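Local coordinates for protein MmeI (Methylophilus methylotrophus, PDB 5HR4) that is a type IIL restriction-modification enzyme that probably methylates adenine at N6 in DNA, using S-adenosylmethionine, at residues Ala516-Ala521 against Ile585-Lys590. Sequence-based numbering, arbitrary orientation.
Sequences AWYPKA and IGFGLK. With SFG (sinefungin), chain H.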
ATOM      1  N   ALA A 516       1.081  11.651  -4.522  1.00 37.13           N
ATOM      2  CA  ALA A 516       0.965  12.377  -5.790  1.00 33.06           C
ATOM      3  C   ALA A 516      -0.422  12.278  -6.438  1.00 31.70           C
ATOM      4  O   ALA A 516      -0.891  13.243  -7.047  1.00 36.24           O
ATOM      5  CB  ALA A 516       2.022  11.873  -6.761  1.00 31.72           C
ATOM      6  N   TRP A 517      -1.086  11.126  -6.357  1.00 31.11           N
ATOM      7  CA  TRP A 517      -2.386  11.034  -7.029  1.00 36.32           C
ATOM      8  C   TRP A 517      -3.459  11.907  -6.381  1.00 33.59           C
ATOM      9  O   TRP A 517      -4.462  12.204  -7.034  1.00 32.48           O
ATOM     10  CB  TRP A 517      -2.893   9.587  -7.087  1.00 33.63           C
ATOM     11  CG  TRP A 517      -2.312   8.803  -8.219  1.00 31.79           C
ATOM     12  CD1 TRP A 517      -2.966   8.337  -9.317  1.00 30.86           C
ATOM     13  CD2 TRP A 517      -0.949   8.404  -8.367  1.00 31.80           C
ATOM     14  NE1 TRP A 517      -2.092   7.667 -10.141  1.00 27.14           N
ATOM     15  CE2 TRP A 517      -0.848   7.693  -9.576  1.00 28.78           C
ATOM     16  CE3 TRP A 517       0.196   8.573  -7.586  1.00 32.64           C
ATOM     17  CZ2 TRP A 517       0.352   7.149 -10.025  1.00 34.92           C
ATOM     18  CZ3 TRP A 517       1.394   8.037  -8.034  1.00 33.62           C
ATOM     19  CH2 TRP A 517       1.463   7.335  -9.244  1.00 36.03           C
ATOM     20  N   TYR A 518      -3.272  12.330  -5.124  1.00 31.01           N
ATOM     21  CA  TYR A 518      -4.311  13.116  -4.458  1.00 31.65           C
ATOM     22  C   TYR A 518      -4.427  14.532  -5.015  1.00 36.45           C
ATOM     23  O   TYR A 518      -5.556  14.962  -5.315  1.00 37.42           O
ATOM     24  CB  TYR A 518      -4.072  13.121  -2.947  1.00 30.86           C
ATOM     25  CG  TYR A 518      -4.442  11.830  -2.258  1.00 32.02           C
ATOM     26  CD1 TYR A 518      -3.634  10.702  -2.370  1.00 31.12           C
ATOM     27  CD2 TYR A 518      -5.584  11.748  -1.473  1.00 35.76           C
ATOM     28  CE1 TYR A 518      -3.956   9.531  -1.743  1.00 31.72           C
ATOM     29  CE2 TYR A 518      -5.925  10.572  -0.831  1.00 35.19           C
ATOM     30  CZ  TYR A 518      -5.108   9.468  -0.974  1.00 36.93           C
ATOM     31  OH  TYR A 518      -5.438   8.300  -0.340  1.00 35.06           O
ATOM     32  N   PRO A 519      -3.350  15.314  -5.155  1.00 35.10           N
ATOM     33  CA  PRO A 519      -3.506  16.635  -5.782  1.00 35.99           C
ATOM     34  C   PRO A 519      -3.944  16.547  -7.228  1.00 36.95           C
ATOM     35  O   PRO A 519      -4.696  17.415  -7.688  1.00 36.25           O
ATOM     36  CB  PRO A 519      -2.104  17.251  -5.663  1.00 39.49           C
ATOM     37  CG  PRO A 519      -1.464  16.513  -4.564  1.00 40.08           C
ATOM     38  CD  PRO A 519      -1.976  15.117  -4.674  1.00 35.01           C
ATOM     39  N   LYS A 520      -3.481  15.529  -7.963  1.00 37.43           N
ATOM     40  CA  LYS A 520      -3.966  15.299  -9.320  1.00 32.93           C
ATOM     41  C   LYS A 520      -5.482  15.218  -9.335  1.00 33.20           C
ATOM     42  O   LYS A 520      -6.153  16.074  -9.921  1.00 37.07           O
ATOM     43  CB  LYS A 520      -3.343  14.026  -9.898  1.00 30.36           C
ATOM     44  CG  LYS A 520      -2.069  14.282 -10.645  1.00 32.31           C
ATOM     45  CD  LYS A 520      -2.334  15.150 -11.861  1.00 30.95           C
ATOM     46  CE  LYS A 520      -1.385  14.845 -13.001  1.00 29.48           C
ATOM     47  NZ  LYS A 520      -1.627  15.753 -14.168  1.00 29.83           N
ATOM     48  N   ALA A 521      -6.039  14.194  -8.676  1.00 37.24           N
ATOM     49  CA  ALA A 521      -7.489  14.083  -8.530  1.00 33.35           C
ATOM     50  C   ALA A 521      -8.098  15.388  -8.048  1.00 33.30           C
ATOM     51  O   ALA A 521      -9.094  15.860  -8.608  1.00 33.84           O
ATOM     52  CB  ALA A 521      -7.836  12.956  -7.562  1.00 33.18           C
ATOM     53  N   ILE A 585      -9.267   6.059   1.475  1.00 32.86           N
ATOM     54  CA  ILE A 585      -9.685   7.443   1.705  1.00 30.70           C
ATOM     55  C   ILE A 585     -10.659   7.835   0.615  1.00 31.30           C
ATOM     56  O   ILE A 585     -10.267   8.044  -0.541  1.00 36.75           O
ATOM     57  CB  ILE A 585      -8.496   8.414   1.735  1.00 26.26           C
ATOM     58  CG1 ILE A 585      -7.585   8.094   2.930  1.00 33.46           C
ATOM     59  CG2 ILE A 585      -9.012   9.826   1.860  1.00 27.48           C
ATOM     60  CD1 ILE A 585      -6.178   8.733   2.881  1.00 28.80           C
ATOM     61  N   GLY A 586     -11.944   7.957   0.985  1.00 29.35           N
ATOM     62  CA  GLY A 586     -12.942   8.510   0.087  1.00 28.26           C
ATOM     63  C   GLY A 586     -13.045  10.015   0.265  1.00 33.09           C
ATOM     64  O   GLY A 586     -13.180  10.508   1.390  1.00 34.60           O
ATOM     65  N   PHE A 587     -12.991  10.747  -0.846  1.00 29.91           N
ATOM     66  CA  PHE A 587     -12.932  12.200  -0.748  1.00 33.86           C
ATOM     67  C   PHE A 587     -13.582  12.832  -1.972  1.00 30.61           C
ATOM     68  O   PHE A 587     -13.893  12.169  -2.963  1.00 31.44           O
ATOM     69  CB  PHE A 587     -11.478  12.686  -0.579  1.00 34.25           C
ATOM     70  CG  PHE A 587     -10.605  12.368  -1.754  1.00 33.10           C
ATOM     71  CD1 PHE A 587     -10.088  11.093  -1.926  1.00 33.44           C
ATOM     72  CD2 PHE A 587     -10.341  13.326  -2.711  1.00 33.98           C
ATOM     73  CE1 PHE A 587      -9.311  10.784  -3.013  1.00 33.32           C
ATOM     74  CE2 PHE A 587      -9.553  13.027  -3.799  1.00 38.13           C
ATOM     75  CZ  PHE A 587      -9.038  11.750  -3.953  1.00 35.21           C
ATOM     76  N   GLY A 588     -13.781  14.139  -1.886  1.00 29.03           N
ATOM     77  CA  GLY A 588     -14.407  14.877  -2.959  1.00 29.03           C
ATOM     78  C   GLY A 588     -14.556  16.317  -2.533  1.00 34.79           C
ATOM     79  O   GLY A 588     -14.024  16.735  -1.500  1.00 35.33           O
ATOM     80  N   LEU A 589     -15.313  17.074  -3.322  1.00 36.23           N
ATOM     81  CA  LEU A 589     -15.483  18.487  -3.028  1.00 35.79           C
ATOM     82  C   LEU A 589     -16.749  18.792  -2.242  1.00 40.15           C
ATOM     83  O   LEU A 589     -16.882  19.917  -1.747  1.00 42.28           O
ATOM     84  CB  LEU A 589     -15.452  19.304  -4.321  1.00 39.21           C
ATOM     85  CG  LEU A 589     -14.042  19.429  -4.924  1.00 35.76           C
ATOM     86  CD1 LEU A 589     -13.999  20.530  -5.931  1.00 36.26           C
ATOM     87  CD2 LEU A 589     -12.998  19.666  -3.841  1.00 37.16           C
ATOM     88  N   LYS A 590     -17.644  17.809  -2.071  1.00 43.45           N
ATOM     89  CA  LYS A 590     -18.881  17.955  -1.305  1.00 42.33           C
ATOM     90  C   LYS A 590     -18.738  17.269   0.046  1.00 46.85           C
ATOM     91  O   LYS A 590     -18.473  16.065   0.106  1.00 48.75           O
ATOM     92  CB  LYS A 590     -20.058  17.336  -2.055  1.00 42.95           C
ATOM     93  CG  LYS A 590     -20.204  17.791  -3.493  1.00 45.02           C
ATOM     94  CD  LYS A 590     -21.176  16.920  -4.258  1.00 45.07           C
ATOM     95  CE  LYS A 590     -21.768  17.692  -5.435  1.00 52.57           C
ATOM     96  NZ  LYS A 590     -23.077  17.124  -5.910  1.00 57.24           N
TER
HETATM   97  N   SFG H1002      -5.326  -1.938  -8.795  1.00 39.36           N
HETATM   98  CA  SFG H1002      -4.546  -2.749  -9.705  1.00 41.66           C
HETATM   99  C   SFG H1002      -5.098  -4.160  -9.630  1.00 44.47           C
HETATM  100  O   SFG H1002      -6.049  -4.391  -8.851  1.00 45.42           O
HETATM  101  OXT SFG H1002      -4.629  -5.085 -10.335  1.00 43.95           O
HETATM  102  CB  SFG H1002      -3.077  -2.738  -9.296  1.00 40.94           C
HETATM  103  CG  SFG H1002      -2.622  -1.289  -9.221  1.00 38.68           C
HETATM  104  CD  SFG H1002      -1.262  -1.312  -8.559  1.00 36.43           C
HETATM  105  NE  SFG H1002      -1.493  -1.395  -7.130  1.00 35.96           N
HETATM  106  C5' SFG H1002      -0.429  -0.072  -8.920  1.00 40.93           C
HETATM  107  C4' SFG H1002      -0.254   0.163 -10.459  1.00 40.18           C
HETATM  108  O4' SFG H1002       0.138   1.389 -10.656  1.00 39.00           O
HETATM  109  C3' SFG H1002       0.858  -0.685 -11.101  1.00 45.25           C
HETATM  110  O3' SFG H1002       0.265  -1.549 -11.960  1.00 50.67           O
HETATM  111  C2' SFG H1002       1.803   0.315 -11.829  1.00 42.99           C
HETATM  112  O2' SFG H1002       2.199  -0.178 -13.178  1.00 45.35           O
HETATM  113  C1' SFG H1002       1.080   1.381 -11.964  1.00 38.60           C
HETATM  114  N9  SFG H1002       1.825   2.598 -11.880  1.00 33.27           N
HETATM  115  C8  SFG H1002       2.858   2.881 -11.091  1.00 37.02           C
HETATM  116  N7  SFG H1002       3.214   4.150 -11.306  1.00 34.95           N
HETATM  117  C5  SFG H1002       2.390   4.649 -12.226  1.00 38.51           C
HETATM  118  C6  SFG H1002       2.334   5.894 -12.805  1.00 37.93           C
HETATM  119  N6  SFG H1002       3.118   7.091 -12.622  1.00 32.91           N
HETATM  120  N1  SFG H1002       1.415   6.178 -13.720  1.00 36.32           N
HETATM  121  C2  SFG H1002       0.526   5.221 -14.079  1.00 32.87           C
HETATM  122  N3  SFG H1002       0.585   3.988 -13.511  1.00 34.79           N
HETATM  123  C4  SFG H1002       1.522   3.701 -12.579  1.00 35.93           C
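Tyr518 and Ala521, on helix 517-524, pack against Phe587 and Ile585 of strand 581-588, a helix-on-sheet contact in the Rossmann-like DNA-methyltransferase domain. The strand lies between 532-538 and 560-569, antiparallel to both; it is the reversed seventh strand of the class I methyltransferase order 3-2-1-4-5-7-6. Short axes of helix and strand run 10.5 Å apart at 27°. Among aromatics, the rings of Tyr518 and Phe587 are near parallel but slid apart, with centroids at 5.4 Å and planes at 24°. They barely overlap, so the touch is local, Tyr518 CE2 to Phe587 CE1 at 4.0 Å, while Tyr518 CD2 lies over one face of the Phe587 ring. With CG between the backbone N and the carbonyl carbon (chi1 63°), Phe587 brings CE1 and CZ up to the helix. Aliphatic contacts flank this pair: Ala521 CB abuts the Phe587 ring edge in its plane, and Ile585 crosses the tyrosine at about a right angle, its CD1 3.3 Å from Tyr518 OH. Replacing Tyr518 by alanine would probably leave a gap beside Phe587 and deprive Ile585 CD1 of its partner. Phe535 of strand 532-538 meets the Tyr518 ring edge-to-face. The neighbouring Trp517 points elsewhere, so one helical turn serves both core and cofactor pocket: its CZ2 lies 3.6 Å from C6 of the sinefungin adenine.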